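Local coordinates for protein bradyzoite pseudokinase 1 (Toxoplasma gondii, PDB 6M7Z) that is a divergent kinase, lacking the glycine-rich loop, that regulates membrane ultrastructure of the parasitophorous vacuole, at residues 74-83 and 117-128; 101-109 and 155-165. All blocks are in the same frame, centred on the assembly; numbering follows the deposited sequence.

Contact 1 pairs two central strands of the N-terminal lobe; contact 2 is where the loop after helix 88-101 packs on helix 146-161 of the C-terminal lobe. Their centres lie 21 Å apart and their nearest atoms about 7 Å apart, so they do not touch. Helix 88-101 connects them: it runs into segment 101-109 and carries Glu94, the salt-bridge partner of Lys79. These two correspond in position to the kinase lysine-glutamate pair, and helix 146-161 probably to the one leading into the segment that holds the HRD motif in kinases. An ethanediol, probably from the crystallisation liquor, sits in contact 1, hydrogen-bonded to Lys79 and Glu94.

Contact 1 of 2, residues 74-83 and 117-128; sequences EGVSAKVRLI and RGAFLTYIFHPL. With EDO (1,2-ethanediol), chain H.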
loop_
_atom_site.group_PDB
_atom_site.type_symbol
_atom_site.label_atom_id
_atom_site.label_comp_id
_atom_site.label_asym_id
_atom_site.label_seq_id
_atom_site.Cartn_x
_atom_site.Cartn_y
_atom_site.Cartn_z
ATOM N N GLU A 74 12.383 11.135 8.553
ATOM C CA GLU A 74 11.869 9.855 8.064
ATOM C C GLU A 74 12.360 9.578 6.630
ATOM O O GLU A 74 12.569 8.425 6.274
ATOM C CB GLU A 74 10.339 9.840 8.032
ATOM C CG GLU A 74 9.651 9.762 9.370
ATOM C CD GLU A 74 8.125 9.811 9.319
ATOM O OE1 GLU A 74 7.532 9.797 8.193
ATOM O OE2 GLU A 74 7.519 9.841 10.420
ATOM N N GLY A 75 12.510 10.637 5.819
ATOM C CA GLY A 75 12.793 10.539 4.389
ATOM C C GLY A 75 11.524 10.335 3.575
ATOM O O GLY A 75 10.463 10.120 4.143
ATOM N N VAL A 76 11.641 10.409 2.243
ATOM C CA VAL A 76 10.508 10.167 1.349
ATOM C C VAL A 76 10.933 9.203 0.243
ATOM O O VAL A 76 12.108 9.009 -0.035
ATOM C CB VAL A 76 9.935 11.463 0.740
ATOM C CG1 VAL A 76 9.493 12.447 1.813
ATOM C CG2 VAL A 76 10.898 12.122 -0.240
ATOM N N SER A 77 9.932 8.607 -0.388
ATOM C CA SER A 77 10.131 7.830 -1.602
ATOM C C SER A 77 9.242 8.382 -2.718
ATOM O O SER A 77 8.185 8.937 -2.482
ATOM C CB SER A 77 9.879 6.371 -1.359
ATOM O OG SER A 77 8.559 6.188 -0.880
ATOM N N ALA A 78 9.745 8.266 -3.941
ATOM C CA ALA A 78 9.056 8.742 -5.126
ATOM C C ALA A 78 8.727 7.541 -6.019
ATOM O O ALA A 78 9.567 6.704 -6.303
ATOM C CB ALA A 78 9.912 9.744 -5.845
ATOM N N LYS A 79 7.462 7.453 -6.408
ATOM C CA LYS A 79 6.981 6.510 -7.390
ATOM C C LYS A 79 6.887 7.252 -8.723
ATOM O O LYS A 79 6.119 8.207 -8.852
ATOM C CB LYS A 79 5.621 5.982 -6.919
ATOM C CG LYS A 79 5.288 4.581 -7.362
ATOM C CD LYS A 79 3.954 4.049 -6.828
ATOM C CE LYS A 79 3.908 3.788 -5.338
ATOM N NZ LYS A 79 2.522 3.845 -4.808
ATOM N N VAL A 80 7.664 6.828 -9.709
ATOM C CA VAL A 80 7.731 7.528 -10.986
ATOM C C VAL A 80 7.246 6.601 -12.106
ATOM O O VAL A 80 7.500 5.401 -12.077
ATOM C CB VAL A 80 9.146 8.054 -11.270
ATOM C CG1 VAL A 80 9.651 8.851 -10.099
ATOM C CG2 VAL A 80 10.134 6.971 -11.592
ATOM N N ARG A 81 6.533 7.176 -13.074
ATOM C CA ARG A 81 6.058 6.466 -14.255
ATOM C C ARG A 81 6.316 7.342 -15.486
ATOM O O ARG A 81 6.128 8.573 -15.454
ATOM C CB ARG A 81 4.557 6.167 -14.197
ATOM C CG ARG A 81 4.138 4.986 -13.327
ATOM C CD ARG A 81 2.684 4.620 -13.457
ATOM N NE ARG A 81 2.372 3.201 -13.244
ATOM C CZ ARG A 81 1.999 2.669 -12.082
ATOM N NH1 ARG A 81 2.106 3.380 -10.970
ATOM N NH2 ARG A 81 1.478 1.449 -12.045
ATOM N N LEU A 82 6.716 6.687 -16.577
ATOM C CA LEU A 82 6.908 7.334 -17.851
ATOM C C LEU A 82 5.535 7.699 -18.430
ATOM O O LEU A 82 4.652 6.855 -18.497
ATOM C CB LEU A 82 7.655 6.364 -18.764
ATOM C CG LEU A 82 8.342 6.983 -19.981
ATOM C CD1 LEU A 82 9.483 7.905 -19.562
ATOM C CD2 LEU A 82 8.828 5.901 -20.939
ATOM N N ILE A 83 5.355 8.969 -18.804
ATOM C CA ILE A 83 4.132 9.419 -19.473
ATOM C C ILE A 83 4.077 8.793 -20.874
ATOM O O ILE A 83 5.016 8.907 -21.654
ATOM C CB ILE A 83 4.067 10.951 -19.548
ATOM C CG1 ILE A 83 3.872 11.565 -18.152
ATOM C CG2 ILE A 83 2.980 11.386 -20.526
ATOM C CD1 ILE A 83 4.116 13.076 -18.110
ATOM N N ARG A 117 3.750 16.255 -12.084
ATOM C CA ARG A 117 4.066 15.933 -13.450
ATOM C C ARG A 117 5.328 16.714 -13.815
ATOM O O ARG A 117 5.432 17.882 -13.518
ATOM C CB ARG A 117 2.892 16.309 -14.355
ATOM C CG ARG A 117 3.247 16.420 -15.826
ATOM C CD ARG A 117 2.081 16.713 -16.742
ATOM N NE ARG A 117 1.471 17.970 -16.357
ATOM C CZ ARG A 117 1.960 19.170 -16.651
ATOM N NH1 ARG A 117 3.100 19.283 -17.307
ATOM N NH2 ARG A 117 1.307 20.259 -16.293
ATOM N N GLY A 118 6.312 16.032 -14.405
ATOM C CA GLY A 118 7.419 16.668 -15.086
ATOM C C GLY A 118 7.177 16.667 -16.575
ATOM O O GLY A 118 6.062 16.473 -17.002
ATOM N N ALA A 119 8.237 16.843 -17.362
ATOM C CA ALA A 119 8.126 16.798 -18.834
ATOM C C ALA A 119 7.745 15.390 -19.325
ATOM O O ALA A 119 6.942 15.278 -20.218
ATOM C CB ALA A 119 9.414 17.272 -19.456
ATOM N N PHE A 120 8.335 14.330 -18.761
ATOM C CA PHE A 120 8.112 12.941 -19.279
ATOM C C PHE A 120 7.721 11.930 -18.184
ATOM O O PHE A 120 7.500 10.768 -18.515
ATOM C CB PHE A 120 9.364 12.424 -19.995
ATOM C CG PHE A 120 10.135 13.488 -20.731
ATOM C CD1 PHE A 120 9.656 14.018 -21.927
ATOM C CD2 PHE A 120 11.329 13.974 -20.215
ATOM C CE1 PHE A 120 10.365 14.999 -22.608
ATOM C CE2 PHE A 120 12.038 14.959 -20.894
ATOM C CZ PHE A 120 11.560 15.463 -22.092
ATOM N N LEU A 121 7.639 12.364 -16.916
ATOM C CA LEU A 121 7.339 11.486 -15.797
ATOM C C LEU A 121 6.188 12.053 -14.971
ATOM O O LEU A 121 6.071 13.255 -14.851
ATOM C CB LEU A 121 8.579 11.366 -14.902
ATOM C CG LEU A 121 9.836 10.807 -15.565
ATOM C CD1 LEU A 121 11.028 10.935 -14.640
ATOM C CD2 LEU A 121 9.634 9.353 -15.997
ATOM N N THR A 122 5.379 11.174 -14.366
ATOM C CA THR A 122 4.547 11.553 -13.222
ATOM C C THR A 122 5.204 11.042 -11.933
ATOM O O THR A 122 5.949 10.041 -11.975
ATOM C CB THR A 122 3.125 10.998 -13.351
ATOM O OG1 THR A 122 3.182 9.560 -13.363
ATOM C CG2 THR A 122 2.424 11.497 -14.598
ATOM N N TYR A 123 4.930 11.728 -10.814
ATOM C CA TYR A 123 5.529 11.447 -9.526
ATOM C C TYR A 123 4.437 11.340 -8.447
ATOM O O TYR A 123 3.490 12.122 -8.440
ATOM C CB TYR A 123 6.481 12.555 -9.084
ATOM C CG TYR A 123 7.646 12.857 -9.985
ATOM C CD1 TYR A 123 7.474 13.537 -11.179
ATOM C CD2 TYR A 123 8.930 12.546 -9.605
ATOM C CE1 TYR A 123 8.543 13.843 -12.002
ATOM C CE2 TYR A 123 10.018 12.839 -10.416
ATOM C CZ TYR A 123 9.825 13.511 -11.607
ATOM O OH TYR A 123 10.890 13.809 -12.410
ATOM N N ILE A 124 4.576 10.368 -7.544
ATOM C CA ILE A 124 3.851 10.312 -6.304
ATOM C C ILE A 124 4.877 10.165 -5.182
ATOM O O ILE A 124 5.687 9.250 -5.210
ATOM C CB ILE A 124 2.852 9.137 -6.244
ATOM C CG1 ILE A 124 1.834 9.183 -7.373
ATOM C CG2 ILE A 124 2.160 9.083 -4.874
ATOM C CD1 ILE A 124 0.812 8.071 -7.288
ATOM N N PHE A 125 4.809 11.050 -4.193
ATOM C CA PHE A 125 5.684 10.977 -3.054
ATOM C C PHE A 125 4.945 10.254 -1.916
ATOM O O PHE A 125 3.734 10.405 -1.728
ATOM C CB PHE A 125 6.193 12.375 -2.711
ATOM C CG PHE A 125 7.168 12.930 -3.725
ATOM C CD1 PHE A 125 6.723 13.604 -4.850
ATOM C CD2 PHE A 125 8.535 12.735 -3.577
ATOM C CE1 PHE A 125 7.621 14.071 -5.803
ATOM C CE2 PHE A 125 9.429 13.197 -4.532
ATOM C CZ PHE A 125 8.974 13.876 -5.644
ATOM N N HIS A 126 5.692 9.419 -1.192
ATOM C CA HIS A 126 5.222 8.686 -0.033
ATOM C C HIS A 126 6.206 8.883 1.107
ATOM O O HIS A 126 7.376 9.153 0.870
ATOM C CB HIS A 126 5.109 7.183 -0.325
ATOM C CG HIS A 126 4.100 6.834 -1.356
ATOM N ND1 HIS A 126 2.763 7.064 -1.173
ATOM C CD2 HIS A 126 4.237 6.256 -2.567
ATOM C CE1 HIS A 126 2.105 6.654 -2.247
ATOM N NE2 HIS A 126 2.994 6.170 -3.126
ATOM N N PRO A 127 5.783 8.661 2.371
ATOM C CA PRO A 127 6.735 8.531 3.462
ATOM C C PRO A 127 7.652 7.351 3.110
ATOM O O PRO A 127 7.194 6.374 2.500
ATOM C CB PRO A 127 5.889 8.227 4.700
ATOM C CG PRO A 127 4.462 8.528 4.309
ATOM C CD PRO A 127 4.392 8.449 2.800
ATOM N N LEU A 128 8.937 7.461 3.453
ATOM C CA LEU A 128 9.856 6.377 3.207
ATOM C C LEU A 128 9.590 5.293 4.243
ATOM O O LEU A 128 9.750 5.519 5.434
ATOM C CB LEU A 128 11.288 6.887 3.303
ATOM C CG LEU A 128 12.361 5.826 3.133
ATOM C CD1 LEU A 128 12.159 5.033 1.833
ATOM C CD2 LEU A 128 13.735 6.496 3.203
HETATM C C1 EDO H . 2.780 7.503 -10.974
HETATM O O1 EDO H . 3.937 8.236 -10.524
HETATM C C2 EDO H . 2.654 6.227 -10.144
HETATM O O2 EDO H . 1.504 5.441 -10.496
HETATM O O HOH W 1 7.349 3.723 0.933
#
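Ser77 with His126, Lys79 with Ile124 and Arg81 with Thr122 exchange paired backbone hydrogen bonds, joining strands 76-82 and 121-127 in antiparallel fashion. At the margins Leu128 N bonds to Gly75 O and Ile83 N to Phe120 O.

Among polar side chains, Lys79 bends at chi3 (-69°) and brings NZ to 2.9 Å from His126 NE2, tilted from the imidazole plane. The ring's ND1 bonds to Pro111 O, which fits NE2 acting as acceptor; NZ also has a salt bridge to Glu94. Arg81 leads away to a salt bridge with Asp189. Ethanediol O1 donates to Lys79 O at 2.7 Å, and a water joins Ser77 OG to Pro127 O.

Apolar contacts line the face of Ala78, Val80, Tyr123 and Phe125, against which helix 33-39 packs. Val80 CG1 lies 3.8 Å from Tyr123 CD2, the two side chains pointing the same way, and Ala78 CB touches Phe125 CE2 at 3.7 Å. Leu82 CD1 meets Leu121 CD2 at 3.9 Å. On the Lys79 face, past the end of strand 76-82, Ile83 CG1 reaches Thr122 CG2 (3.8 Å).

Lys79 on a central strand, salt-bridged to Glu94 of helix 88-101, matches the lysine-glutamate pair between the beta3 strand and helix C of active-like protein kinases.

Contact 2 of 2, residues 101-109 and 155-165; sequences ILPKRSPLL and AALKSLHNLGL
Leu102, Leu109 and Leu163 meet without any flat group between them; Arg105 and His161, at the margins, each have one face covered from their own segment and further partners outside it. Lys104 CE lies 3.9 Å above one face of the Arg105 guanidinium, in a poorly ordered part of the loop, while Arg105 NH1 bonds to Ser112 O. Leu157 CG sits 3.7 Å above one face of the His161 ring, offset toward the rim, and His161 NE2 is hydrogen-bonded to Asp233.

The join itself is aliphatic, with no hydrogen bond across it. Leu102 crosses Leu163 at about a right angle, its CD2 3.8 Å from Leu163 CD1, and the same methyl also meets Leu165 CD1, which Ile101 CG2 touches in turn. Pro103 CD, on its ring, lies 3.7 Å from Leu163 CD2. One turn before Leu163, Leu109 CD2 rests 3.6 Å from Ser159 OG. That hydroxyl, between the backbone N and the carbonyl carbon (chi1 80°), turns back to donate to Ala156 O at 2.8 Å, a carbonyl that also accepts from Leu160 N. Small alanines let the loop come close: Leu108 CD1 approaches Ala155 CB at 3.6 Å and Leu108 CB approaches Ala156 CB at 3.8 Å.

A Schellman motif at Gly164 closes the helix and turns the chain toward Leu165. On the loop side Leu108 bonds through its backbone to Leu185 of strand 183-185; elsewhere helix 146-161 packs on helices 230-248, 287-291 and 301-306 of the C-terminal lobe.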
loop_
_atom_site.group_PDB
_atom_site.type_symbol
_atom_site.label_atom_id
_atom_site.label_comp_id
_atom_site.label_asym_id
_atom_site.label_seq_id
_atom_site.Cartn_x
_atom_site.Cartn_y
_atom_site.Cartn_z
ATOM N N ILE A 101 -10.421 10.308 -5.008
ATOM C CA ILE A 101 -11.240 9.172 -4.557
ATOM C C ILE A 101 -10.912 8.739 -3.122
ATOM O O ILE A 101 -11.815 8.441 -2.349
ATOM C CB ILE A 101 -11.124 8.010 -5.559
ATOM C CG1 ILE A 101 -11.674 8.465 -6.914
ATOM C CG2 ILE A 101 -11.816 6.755 -5.025
ATOM C CD1 ILE A 101 -12.123 7.335 -7.826
ATOM N N LEU A 102 -9.631 8.693 -2.760
ATOM C CA LEU A 102 -9.233 8.284 -1.435
ATOM C C LEU A 102 -9.289 9.497 -0.513
ATOM O O LEU A 102 -8.839 10.582 -0.881
ATOM C CB LEU A 102 -7.825 7.682 -1.497
ATOM C CG LEU A 102 -7.655 6.498 -2.446
ATOM C CD1 LEU A 102 -6.172 6.157 -2.588
ATOM C CD2 LEU A 102 -8.473 5.291 -1.963
ATOM N N PRO A 103 -9.827 9.350 0.716
ATOM C CA PRO A 103 -9.729 10.408 1.723
ATOM C C PRO A 103 -8.270 10.838 1.937
ATOM O O PRO A 103 -7.363 10.058 1.685
ATOM C CB PRO A 103 -10.272 9.758 3.005
ATOM C CG PRO A 103 -11.118 8.599 2.522
ATOM C CD PRO A 103 -10.517 8.145 1.205
ATOM N N LYS A 104 -8.072 12.069 2.415
ATOM C CA LYS A 104 -6.742 12.648 2.558
ATOM C C LYS A 104 -5.895 11.769 3.489
ATOM O O LYS A 104 -4.703 11.640 3.261
ATOM C CB LYS A 104 -6.870 14.112 3.011
ATOM C CG LYS A 104 -5.654 14.793 3.636
ATOM C CD LYS A 104 -4.580 15.258 2.684
ATOM C CE LYS A 104 -3.363 15.737 3.442
ATOM N NZ LYS A 104 -2.234 16.040 2.534
ATOM N N ARG A 105 -6.497 11.195 4.535
ATOM C CA ARG A 105 -5.793 10.174 5.311
ATOM C C ARG A 105 -6.798 9.140 5.836
ATOM O O ARG A 105 -7.501 9.365 6.817
ATOM C CB ARG A 105 -4.963 10.807 6.442
ATOM C CG ARG A 105 -3.913 11.850 6.070
ATOM C CD ARG A 105 -2.585 11.289 5.557
ATOM N NE ARG A 105 -1.555 12.310 5.427
ATOM C CZ ARG A 105 -0.994 12.718 4.283
ATOM N NH1 ARG A 105 -1.392 12.246 3.113
ATOM N NH2 ARG A 105 -0.009 13.596 4.317
ATOM N N SER A 106 -6.921 8.033 5.094
ATOM C CA SER A 106 -7.407 6.770 5.620
ATOM C C SER A 106 -6.260 6.179 6.421
ATOM O O SER A 106 -5.172 6.010 5.881
ATOM C CB SER A 106 -7.841 5.836 4.526
ATOM O OG SER A 106 -8.811 6.427 3.681
ATOM N N PRO A 107 -6.451 5.833 7.716
ATOM C CA PRO A 107 -5.324 5.463 8.575
ATOM C C PRO A 107 -4.522 4.222 8.141
ATOM O O PRO A 107 -3.342 4.130 8.458
ATOM C CB PRO A 107 -5.984 5.184 9.933
ATOM C CG PRO A 107 -7.332 5.887 9.867
ATOM C CD PRO A 107 -7.747 5.787 8.420
ATOM N N LEU A 108 -5.161 3.274 7.446
ATOM C CA LEU A 108 -4.526 1.996 7.100
ATOM C C LEU A 108 -4.180 1.908 5.602
ATOM O O LEU A 108 -3.898 0.816 5.126
ATOM C CB LEU A 108 -5.478 0.864 7.511
ATOM C CG LEU A 108 -5.680 0.696 9.021
ATOM C CD1 LEU A 108 -6.466 -0.577 9.314
ATOM C CD2 LEU A 108 -4.342 0.659 9.770
ATOM N N LEU A 109 -4.216 3.028 4.866
ATOM C CA LEU A 109 -3.807 3.061 3.462
ATOM C C LEU A 109 -2.542 3.927 3.327
ATOM O O LEU A 109 -2.416 4.946 4.018
ATOM C CB LEU A 109 -4.943 3.618 2.599
ATOM C CG LEU A 109 -6.280 2.866 2.684
ATOM C CD1 LEU A 109 -7.297 3.416 1.690
ATOM C CD2 LEU A 109 -6.125 1.369 2.461
ATOM N N ALA A 155 -8.322 -5.361 8.257
ATOM C CA ALA A 155 -8.937 -4.062 8.502
ATOM C C ALA A 155 -8.604 -3.112 7.350
ATOM O O ALA A 155 -9.447 -2.336 6.923
ATOM C CB ALA A 155 -8.472 -3.489 9.823
ATOM N N ALA A 156 -7.351 -3.172 6.887
ATOM C CA ALA A 156 -6.864 -2.277 5.845
ATOM C C ALA A 156 -7.654 -2.533 4.552
ATOM O O ALA A 156 -8.128 -1.584 3.902
ATOM C CB ALA A 156 -5.388 -2.464 5.656
ATOM N N LEU A 157 -7.828 -3.815 4.220
ATOM C CA LEU A 157 -8.571 -4.219 3.035
ATOM C C LEU A 157 -10.031 -3.748 3.137
ATOM O O LEU A 157 -10.589 -3.213 2.174
ATOM C CB LEU A 157 -8.516 -5.745 2.892
ATOM C CG LEU A 157 -9.186 -6.306 1.639
ATOM C CD1 LEU A 157 -8.686 -5.600 0.398
ATOM C CD2 LEU A 157 -8.942 -7.794 1.521
ATOM N N LYS A 158 -10.636 -3.946 4.313
ATOM C CA LYS A 158 -12.012 -3.535 4.571
ATOM C C LYS A 158 -12.171 -2.030 4.324
ATOM O O LYS A 158 -13.166 -1.613 3.718
ATOM C CB LYS A 158 -12.441 -3.878 6.001
ATOM C CG LYS A 158 -13.950 -3.814 6.206
ATOM C CD LYS A 158 -14.404 -3.775 7.642
ATOM C CE LYS A 158 -15.822 -3.259 7.778
ATOM N NZ LYS A 158 -16.013 -2.555 9.067
ATOM N N SER A 159 -11.204 -1.234 4.792
ATOM C CA SER A 159 -11.270 0.209 4.628
ATOM C C SER A 159 -11.275 0.574 3.135
ATOM O O SER A 159 -11.885 1.558 2.756
ATOM C CB SER A 159 -10.179 0.932 5.409
ATOM O OG SER A 159 -8.919 0.915 4.746
ATOM N N LEU A 160 -10.641 -0.245 2.287
ATOM C CA LEU A 160 -10.640 0.003 0.848
ATOM C C LEU A 160 -11.989 -0.407 0.239
ATOM O O LEU A 160 -12.549 0.308 -0.592
ATOM C CB LEU A 160 -9.479 -0.752 0.196
ATOM C CG LEU A 160 -9.223 -0.424 -1.275
ATOM C CD1 LEU A 160 -8.712 1.004 -1.463
ATOM C CD2 LEU A 160 -8.227 -1.407 -1.856
ATOM N N HIS A 161 -12.515 -1.562 0.656
ATOM C CA HIS A 161 -13.843 -2.030 0.208
ATOM C C HIS A 161 -14.932 -1.001 0.551
ATOM O O HIS A 161 -15.802 -0.751 -0.274
ATOM C CB HIS A 161 -14.139 -3.437 0.760
ATOM C CG HIS A 161 -13.311 -4.505 0.129
ATOM N ND1 HIS A 161 -13.402 -5.828 0.502
ATOM C CD2 HIS A 161 -12.352 -4.445 -0.819
ATOM C CE1 HIS A 161 -12.605 -6.554 -0.257
ATOM N NE2 HIS A 161 -11.914 -5.720 -1.036
ATOM N N ASN A 162 -14.848 -0.376 1.736
ATOM C CA ASN A 162 -15.824 0.637 2.185
ATOM C C ASN A 162 -15.844 1.873 1.266
ATOM O O ASN A 162 -16.823 2.603 1.269
ATOM C CB ASN A 162 -15.564 1.102 3.621
ATOM C CG ASN A 162 -15.836 0.027 4.663
ATOM O OD1 ASN A 162 -16.498 -0.977 4.383
ATOM N ND2 ASN A 162 -15.308 0.203 5.869
ATOM N N LEU A 163 -14.775 2.123 0.506
ATOM C CA LEU A 163 -14.730 3.236 -0.457
ATOM C C LEU A 163 -15.219 2.779 -1.842
ATOM O O LEU A 163 -15.176 3.554 -2.797
ATOM C CB LEU A 163 -13.297 3.767 -0.564
ATOM C CG LEU A 163 -12.690 4.337 0.714
ATOM C CD1 LEU A 163 -11.158 4.493 0.601
ATOM C CD2 LEU A 163 -13.328 5.681 1.014
ATOM N N GLY A 164 -15.651 1.519 -1.960
ATOM C CA GLY A 164 -16.153 0.957 -3.209
ATOM C C GLY A 164 -15.044 0.487 -4.149
ATOM O O GLY A 164 -15.247 0.436 -5.374
ATOM N N LEU A 165 -13.871 0.128 -3.606
ATOM C CA LEU A 165 -12.715 -0.263 -4.423
ATOM C C LEU A 165 -12.259 -1.679 -4.042
ATOM O O LEU A 165 -12.107 -1.999 -2.852
ATOM C CB LEU A 165 -11.572 0.737 -4.209
ATOM C CG LEU A 165 -11.807 2.145 -4.760
ATOM C CD1 LEU A 165 -10.721 3.099 -4.291
ATOM C CD2 LEU A 165 -11.880 2.135 -6.280
#